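Local structure of uronate isomerase (Caulobacter crescentus, 2Q01) at residues D60-P65 with H121-V126; Q125-T130 with A421-P426; H67-M72 with T113-W118. The protein interconverts D-glucuronate with D-fructuronate, and D-galacturonate with D-tagaturonate, as an isomerase of carbohydrate metabolism. One frame throughout, in Å; residues are numbered along the deposited sequence.

All three contacts belong to the interior, and together they illustrate how one helix can be held by several neighbours: helix 114-126 takes part in each. Contact 3 holds its N-terminal turns against helix 67-74, contact 1 its C-terminal turns against helix 58-63, and contact 2 its end against the start of helix 425-445. Contacts 1 and 2 have centres about 6 Å apart, overlap in sequence at the end of the same helix, and are purely aliphatic and aromatic. Contact 3, nested within the chain loop that contact 1 closes, adds a serine hydroxyl and an edge-to-face ring pair, and it alone lies beside a second subunit, whose residues bond the flanking Arg-71 and Trp-116.

Contact 1. Residues D60-P65 with H121-V126; sequences DLLLAP and HVFSQV
Leu-62 meets Val-122 and Phe-123 with its two methyl groups, one to each partner, an economical case of a branched side chain spanning neighbouring residues of a facing helix. The aliphatic half of the contact is CD2 of Leu-62 against CG1 of Val-122, 4.3 Å apart. Val-122 presents that methyl because CG1 lies anti to its backbone N (chi1 177°). The aromatic half uses the other branch: CD1 of Leu-62 approaches the Phe-123 ring at its edge, near the ring plane, with CE2 of Phe-123 4.3 Å away. These are loose van der Waals distances, and the backbones stand well apart, with the CA atoms of Leu-62 and Val-122 separated by 9.8 Å. Within 121-126 the helix keeps its own backbone bonds, such as Val-126 N to Val-122 O at 3.1 Å.

Both segments belong to the run of helices between strands 37-39 and 165-169. Helix 96-105 supplies Trp-100 against Leu-62, while helix 138-149 covers the site from two residues, Ile-145 on Leu-62 and Tyr-141 edge-to-face with Phe-123; helix 425-445 lies against His-121.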
# COMPACT_ATOMS: atom_id res chain seq x y z
N ASP B 60 3.55 36.19 -10.04
CA ASP B 60 2.94 36.42 -8.73
C ASP B 60 1.65 35.65 -8.47
O ASP B 60 1.28 35.43 -7.32
CB ASP B 60 2.72 37.91 -8.49
CG ASP B 60 3.79 38.53 -7.62
OD1 ASP B 60 3.44 39.06 -6.54
OD2 ASP B 60 4.99 38.46 -8.00
N LEU B 61 0.98 35.23 -9.54
CA LEU B 61 -0.29 34.53 -9.43
C LEU B 61 -0.12 33.01 -9.51
O LEU B 61 -0.75 32.26 -8.76
CB LEU B 61 -1.26 35.03 -10.50
CG LEU B 61 -2.64 34.39 -10.65
CD1 LEU B 61 -3.56 34.77 -9.50
CD2 LEU B 61 -3.25 34.78 -11.97
N LEU B 62 0.74 32.56 -10.43
CA LEU B 62 0.85 31.14 -10.73
C LEU B 62 2.12 30.49 -10.19
O LEU B 62 2.07 29.37 -9.68
CB LEU B 62 0.75 30.89 -12.25
CG LEU B 62 -0.56 31.29 -12.95
CD1 LEU B 62 -0.32 31.51 -14.43
CD2 LEU B 62 -1.65 30.24 -12.73
N LEU B 63 3.24 31.19 -10.30
CA LEU B 63 4.56 30.61 -10.02
C LEU B 63 5.04 30.78 -8.57
O LEU B 63 5.37 29.79 -7.91
CB LEU B 63 5.59 31.15 -11.02
CG LEU B 63 7.07 30.77 -10.87
CD1 LEU B 63 7.30 29.25 -10.91
CD2 LEU B 63 7.87 31.47 -11.94
N ALA B 64 5.10 32.03 -8.10
CA ALA B 64 5.64 32.35 -6.78
C ALA B 64 4.89 31.79 -5.56
O ALA B 64 5.55 31.29 -4.64
CB ALA B 64 5.88 33.86 -6.64
N PRO B 65 3.54 31.86 -5.52
CA PRO B 65 2.93 31.34 -4.30
C PRO B 65 2.63 29.83 -4.29
O PRO B 65 2.19 29.30 -3.27
CB PRO B 65 1.63 32.14 -4.20
CG PRO B 65 1.26 32.41 -5.61
CD PRO B 65 2.52 32.39 -6.45
N HIS B 121 -5.35 23.29 -17.97
CA HIS B 121 -6.74 23.70 -17.82
C HIS B 121 -6.82 25.22 -17.68
O HIS B 121 -7.63 25.86 -18.34
CB HIS B 121 -7.37 23.00 -16.61
CG HIS B 121 -8.84 23.27 -16.42
ND1 HIS B 121 -9.79 22.27 -16.45
CD2 HIS B 121 -9.52 24.41 -16.15
CE1 HIS B 121 -10.99 22.79 -16.24
NE2 HIS B 121 -10.85 24.09 -16.06
N VAL B 122 -5.96 25.79 -16.84
CA VAL B 122 -5.92 27.24 -16.64
C VAL B 122 -5.53 27.98 -17.93
O VAL B 122 -6.16 28.97 -18.30
CB VAL B 122 -4.96 27.63 -15.47
CG1 VAL B 122 -4.86 29.14 -15.32
CG2 VAL B 122 -5.44 27.03 -14.17
N PHE B 123 -4.52 27.46 -18.62
CA PHE B 123 -4.03 28.07 -19.86
C PHE B 123 -5.06 28.04 -20.97
O PHE B 123 -5.25 29.04 -21.65
CB PHE B 123 -2.74 27.39 -20.34
CG PHE B 123 -1.55 27.60 -19.44
CD1 PHE B 123 -0.52 26.67 -19.41
CD2 PHE B 123 -1.45 28.73 -18.63
CE1 PHE B 123 0.59 26.85 -18.59
CE2 PHE B 123 -0.35 28.91 -17.81
CZ PHE B 123 0.68 27.97 -17.79
N SER B 124 -5.73 26.90 -21.14
CA SER B 124 -6.67 26.71 -22.25
C SER B 124 -8.10 27.17 -21.97
O SER B 124 -8.76 27.68 -22.87
CB SER B 124 -6.67 25.26 -22.71
OG SER B 124 -7.23 24.42 -21.72
N GLN B 125 -8.57 26.99 -20.74
CA GLN B 125 -9.95 27.33 -20.39
C GLN B 125 -10.11 28.73 -19.79
O GLN B 125 -11.10 29.41 -20.05
CB GLN B 125 -10.58 26.29 -19.45
CG GLN B 125 -10.46 24.84 -19.90
CD GLN B 125 -11.26 24.54 -21.14
OE1 GLN B 125 -10.73 24.01 -22.12
NE2 GLN B 125 -12.54 24.89 -21.12
N VAL B 126 -9.16 29.15 -18.96
CA VAL B 126 -9.27 30.45 -18.29
C VAL B 126 -8.70 31.57 -19.17
O VAL B 126 -9.30 32.64 -19.28
CB VAL B 126 -8.63 30.44 -16.85
CG1 VAL B 126 -8.88 31.75 -16.12
CG2 VAL B 126 -9.17 29.29 -16.03

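Contact 2. Residues Q125-T130 with A421-P426; sequences QVFGFT and AFLSIP
Val-126 and Leu-423 bring their CA atoms to 7.8 Å where the last part of helix 114-126 meets the irregular, helix-like turn that leads into helix 425-445. In this TIM-barrel member of the metallo-dependent hydrolase superfamily, the contact ties the helical excursion between strands 37-39 and 165-169 to a part of the chain almost 300 residues further on. Phe-422, next to Leu-423, packs on Ile-165 and Leu-168 of strand 165-169, so the same turn faces the sheet as well as the helices.

The side-chain contact is a single methyl received by two residues. CD2 of Leu-423 touches CG1 of Val-126 at 4.1 Å, the two side chains slanting past one another. It comes closer to Phe-127, whose side chain it crosses at roughly a right angle, meeting the ring obliquely. The phenyl group is brought there by chi1 of -68°, with CG beside the backbone N, although its CB does not point at the turn. Leu-423 itself has chi1 at -99°, off a staggered position. Its CD2 also packs on Leu-61 of segment 60-65, and Val-122 lies against the side chain.

Gly-128 is the first residue to depart from helical backbone angles, with positive phi (74°). The Phe-127 ring also meets Phe-154, the planes nearly parallel, and touches Ile-145 and Ala-148 of helix 138-149. Its outer rim makes the tightest approach of the contact: CZ of Phe-127 is 3.6 Å from CD2 of Leu-423.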
# COMPACT_ATOMS: atom_id res chain seq x y z
N GLN B 125 -8.57 26.99 -20.74
CA GLN B 125 -9.95 27.33 -20.39
C GLN B 125 -10.11 28.73 -19.79
O GLN B 125 -11.10 29.41 -20.05
CB GLN B 125 -10.58 26.29 -19.45
CG GLN B 125 -10.46 24.84 -19.90
CD GLN B 125 -11.26 24.54 -21.14
OE1 GLN B 125 -10.73 24.01 -22.12
NE2 GLN B 125 -12.54 24.89 -21.12
N VAL B 126 -9.16 29.15 -18.96
CA VAL B 126 -9.27 30.45 -18.29
C VAL B 126 -8.70 31.57 -19.17
O VAL B 126 -9.30 32.64 -19.28
CB VAL B 126 -8.63 30.44 -16.85
CG1 VAL B 126 -8.88 31.75 -16.12
CG2 VAL B 126 -9.17 29.29 -16.03
N PHE B 127 -7.57 31.31 -19.81
CA PHE B 127 -6.91 32.33 -20.64
C PHE B 127 -7.11 32.16 -22.14
O PHE B 127 -6.96 33.12 -22.90
CB PHE B 127 -5.42 32.40 -20.34
CG PHE B 127 -5.11 32.92 -18.98
CD1 PHE B 127 -4.55 32.09 -18.02
CD2 PHE B 127 -5.37 34.24 -18.65
CE1 PHE B 127 -4.27 32.56 -16.75
CE2 PHE B 127 -5.09 34.73 -17.38
CZ PHE B 127 -4.54 33.89 -16.43
N GLY B 128 -7.45 30.95 -22.58
CA GLY B 128 -7.69 30.68 -23.99
C GLY B 128 -6.43 30.64 -24.83
O GLY B 128 -6.44 31.08 -25.98
N PHE B 129 -5.35 30.11 -24.27
CA PHE B 129 -4.11 29.87 -25.02
C PHE B 129 -4.29 28.72 -25.99
O PHE B 129 -5.08 27.81 -25.75
CB PHE B 129 -2.94 29.58 -24.08
CG PHE B 129 -2.31 30.80 -23.49
CD1 PHE B 129 -2.61 31.18 -22.19
CD2 PHE B 129 -1.42 31.57 -24.22
CE1 PHE B 129 -2.04 32.32 -21.63
CE2 PHE B 129 -0.84 32.71 -23.67
CZ PHE B 129 -1.15 33.08 -22.37
N THR B 130 -3.55 28.77 -27.10
CA THR B 130 -3.68 27.77 -28.15
C THR B 130 -2.38 27.01 -28.41
O THR B 130 -2.38 25.96 -29.06
CB THR B 130 -4.27 28.37 -29.45
OG1 THR B 130 -4.42 27.34 -30.43
CG2 THR B 130 -3.38 29.48 -30.02
N ALA B 421 -3.80 28.65 -4.81
CA ALA B 421 -3.96 29.03 -6.22
C ALA B 421 -5.43 29.07 -6.61
O ALA B 421 -6.07 28.04 -6.80
CB ALA B 421 -3.17 28.07 -7.12
N PHE B 422 -5.96 30.29 -6.72
CA PHE B 422 -7.38 30.51 -6.94
C PHE B 422 -7.83 30.10 -8.34
O PHE B 422 -8.91 29.54 -8.50
CB PHE B 422 -7.71 31.98 -6.67
CG PHE B 422 -9.15 32.33 -6.92
CD1 PHE B 422 -10.16 31.80 -6.12
CD2 PHE B 422 -9.49 33.21 -7.94
CE1 PHE B 422 -11.49 32.12 -6.34
CE2 PHE B 422 -10.82 33.54 -8.17
CZ PHE B 422 -11.82 32.99 -7.37
N LEU B 423 -6.99 30.37 -9.33
CA LEU B 423 -7.29 30.06 -10.73
C LEU B 423 -7.33 28.57 -11.05
O LEU B 423 -7.90 28.16 -12.07
CB LEU B 423 -6.29 30.75 -11.65
CG LEU B 423 -6.76 32.06 -12.29
CD1 LEU B 423 -6.80 33.21 -11.29
CD2 LEU B 423 -5.83 32.39 -13.43
N SER B 424 -6.72 27.76 -10.18
CA SER B 424 -6.70 26.32 -10.34
C SER B 424 -7.93 25.65 -9.71
O SER B 424 -8.13 24.45 -9.86
CB SER B 424 -5.43 25.73 -9.73
OG SER B 424 -4.27 26.15 -10.44
N ILE B 425 -8.76 26.44 -9.02
CA ILE B 425 -9.96 25.90 -8.34
C ILE B 425 -10.93 25.17 -9.29
O ILE B 425 -11.24 23.99 -9.03
CB ILE B 425 -10.66 26.93 -7.40
CG1 ILE B 425 -9.81 27.17 -6.15
CG2 ILE B 425 -12.07 26.48 -7.01
CD1 ILE B 425 -10.41 28.18 -5.18
N PRO B 426 -11.41 25.83 -10.38
CA PRO B 426 -12.21 25.07 -11.35
C PRO B 426 -11.47 23.90 -12.02
O PRO B 426 -12.09 22.88 -12.30
CB PRO B 426 -12.61 26.12 -12.38
CG PRO B 426 -11.61 27.20 -12.24
CD PRO B 426 -11.30 27.24 -10.78

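Contact 3. Residues H67-M72 with T113-W118; sequences HYLFRM and TPSWVW
Tyr-68 offers a ring face to Trp-118, which answers with the edge of its six-membered ring, a textbook T-shaped pair. The planes stand at 88° and the ring centroids are 5.9 Å apart. The indole atom that leads is CZ3 of Trp-118, poised above the tyrosine plane but displaced toward the rim, 4.3 Å from CD2 of Tyr-68. One face of the indole lies over its own helix: with chi1 at -57° the side chain folds back across the preceding turn, placing Pro-114 O 3.2 Å above the plane of the Trp-118 ring, with Ser-115 N above the same face, both offset toward the rim. Arg-428 of helix 425-445 adds a cation-pi interaction with each of the two aromatic residues, and the Tyr-68 hydroxyl is hydrogen-bonded to the carbonyl of Trp-388.

Both helices belong to the helical region between strands 37-39 and 165-169 of the TIM-barrel fold. Helix 67-72 and helix 114-118 run at 130° to one another, steeply crossed and more antiparallel than parallel, with a rather wide axis separation of 11.3 Å that the aromatic pair bridges.

Beside the rings, the backbones are nearest at Tyr-68 and Ser-115. Here the small serine side chain faces two successive residues of the other helix. Its OG is 4.2 Å from CB of Tyr-68 and 4.0 Å from CD2 of Leu-69, loose van der Waals distances. Leu-69 reaches it with only the end of its chain, since its CB points neither at nor from the serine's helix. Close by, the second subunit receives hydrogen bonds from both helices: Trp-116 NE1 to Glu-453 OE1 of that subunit, and Arg-71 NH1 to the carbonyl of its Pro-373.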
# COMPACT_ATOMS: atom_id res chain seq x y z
N HIS B 67 3.67 26.12 -4.09
CA HIS B 67 4.75 25.23 -3.67
C HIS B 67 4.85 23.92 -4.45
O HIS B 67 5.93 23.35 -4.54
CB HIS B 67 4.74 25.00 -2.14
CG HIS B 67 3.47 24.40 -1.62
ND1 HIS B 67 3.25 23.04 -1.56
CD2 HIS B 67 2.36 24.99 -1.10
CE1 HIS B 67 2.06 22.82 -1.04
NE2 HIS B 67 1.49 23.98 -0.76
N TYR B 68 3.73 23.48 -5.04
CA TYR B 68 3.72 22.32 -5.95
C TYR B 68 4.65 22.54 -7.14
O TYR B 68 5.30 21.61 -7.62
CB TYR B 68 2.31 22.07 -6.50
CG TYR B 68 1.34 21.41 -5.54
CD1 TYR B 68 0.62 22.17 -4.62
CD2 TYR B 68 1.13 20.04 -5.58
CE1 TYR B 68 -0.28 21.57 -3.74
CE2 TYR B 68 0.23 19.42 -4.70
CZ TYR B 68 -0.47 20.20 -3.79
OH TYR B 68 -1.36 19.60 -2.93
N LEU B 69 4.71 23.79 -7.61
CA LEU B 69 5.51 24.15 -8.77
C LEU B 69 6.98 24.33 -8.44
O LEU B 69 7.83 23.68 -9.06
CB LEU B 69 4.95 25.39 -9.48
CG LEU B 69 3.56 25.25 -10.12
CD1 LEU B 69 3.24 26.48 -10.95
CD2 LEU B 69 3.41 23.98 -10.97
N PHE B 70 7.30 25.19 -7.48
CA PHE B 70 8.72 25.44 -7.18
C PHE B 70 9.48 24.28 -6.51
O PHE B 70 10.70 24.22 -6.62
CB PHE B 70 9.01 26.83 -6.56
CG PHE B 70 8.37 27.08 -5.21
CD1 PHE B 70 7.35 28.03 -5.10
CD2 PHE B 70 8.83 26.46 -4.06
CE1 PHE B 70 6.77 28.31 -3.86
CE2 PHE B 70 8.26 26.73 -2.81
CZ PHE B 70 7.23 27.66 -2.72
N ARG B 71 8.76 23.38 -5.85
CA ARG B 71 9.34 22.13 -5.39
C ARG B 71 10.11 21.43 -6.52
O ARG B 71 11.32 21.24 -6.43
CB ARG B 71 8.26 21.20 -4.84
CG ARG B 71 8.08 21.28 -3.34
CD ARG B 71 6.98 20.34 -2.86
NE ARG B 71 7.23 18.96 -3.28
CZ ARG B 71 7.78 18.03 -2.50
NH1 ARG B 71 7.96 16.80 -2.97
NH2 ARG B 71 8.14 18.33 -1.26
N MET B 72 9.38 21.05 -7.56
CA MET B 72 9.98 20.36 -8.71
C MET B 72 11.20 21.09 -9.25
O MET B 72 12.21 20.46 -9.54
CB MET B 72 8.98 20.22 -9.87
CG MET B 72 8.24 18.90 -9.99
SD MET B 72 9.18 17.38 -10.28
CE MET B 72 10.63 17.93 -11.15
N THR B 113 2.44 14.59 -14.10
CA THR B 113 2.04 15.09 -12.79
C THR B 113 0.66 15.72 -12.92
O THR B 113 0.27 16.11 -14.02
CB THR B 113 3.06 16.13 -12.25
OG1 THR B 113 2.96 17.35 -12.99
CG2 THR B 113 4.48 15.59 -12.30
N PRO B 114 -0.09 15.82 -11.80
CA PRO B 114 -1.40 16.50 -11.86
C PRO B 114 -1.34 18.00 -12.17
O PRO B 114 -2.34 18.57 -12.61
CB PRO B 114 -1.98 16.25 -10.46
CG PRO B 114 -0.80 16.00 -9.60
CD PRO B 114 0.17 15.27 -10.46
N SER B 115 -0.18 18.62 -11.97
CA SER B 115 0.04 20.03 -12.29
C SER B 115 0.04 20.30 -13.79
O SER B 115 -0.21 21.42 -14.22
CB SER B 115 1.35 20.52 -11.68
OG SER B 115 1.22 20.73 -10.29
N TRP B 116 0.36 19.27 -14.58
CA TRP B 116 0.23 19.32 -16.03
C TRP B 116 -1.24 19.51 -16.38
O TRP B 116 -1.58 20.34 -17.21
CB TRP B 116 0.76 18.02 -16.64
CG TRP B 116 0.86 18.01 -18.14
CD1 TRP B 116 1.97 18.27 -18.89
CD2 TRP B 116 -0.19 17.69 -19.08
NE1 TRP B 116 1.69 18.14 -20.22
CE2 TRP B 116 0.37 17.79 -20.37
CE3 TRP B 116 -1.54 17.33 -18.95
CZ2 TRP B 116 -0.37 17.54 -21.53
CZ3 TRP B 116 -2.28 17.08 -20.10
CH2 TRP B 116 -1.69 17.19 -21.38
N VAL B 117 -2.10 18.73 -15.73
CA VAL B 117 -3.54 18.79 -15.94
C VAL B 117 -4.13 20.14 -15.48
O VAL B 117 -4.88 20.76 -16.23
CB VAL B 117 -4.27 17.59 -15.27
CG1 VAL B 117 -5.77 17.71 -15.43
CG2 VAL B 117 -3.80 16.26 -15.87
N TRP B 118 -3.76 20.59 -14.28
CA TRP B 118 -4.33 21.82 -13.71
C TRP B 118 -3.91 23.09 -14.44
O TRP B 118 -4.75 23.94 -14.73
CB TRP B 118 -4.01 21.98 -12.22
CG TRP B 118 -4.44 20.85 -11.33
CD1 TRP B 118 -5.59 20.12 -11.42
CD2 TRP B 118 -3.73 20.35 -10.20
NE1 TRP B 118 -5.63 19.18 -10.42
CE2 TRP B 118 -4.50 19.30 -9.65
CE3 TRP B 118 -2.50 20.68 -9.59
CZ2 TRP B 118 -4.09 18.57 -8.53
CZ3 TRP B 118 -2.10 19.96 -8.47
CH2 TRP B 118 -2.89 18.91 -7.95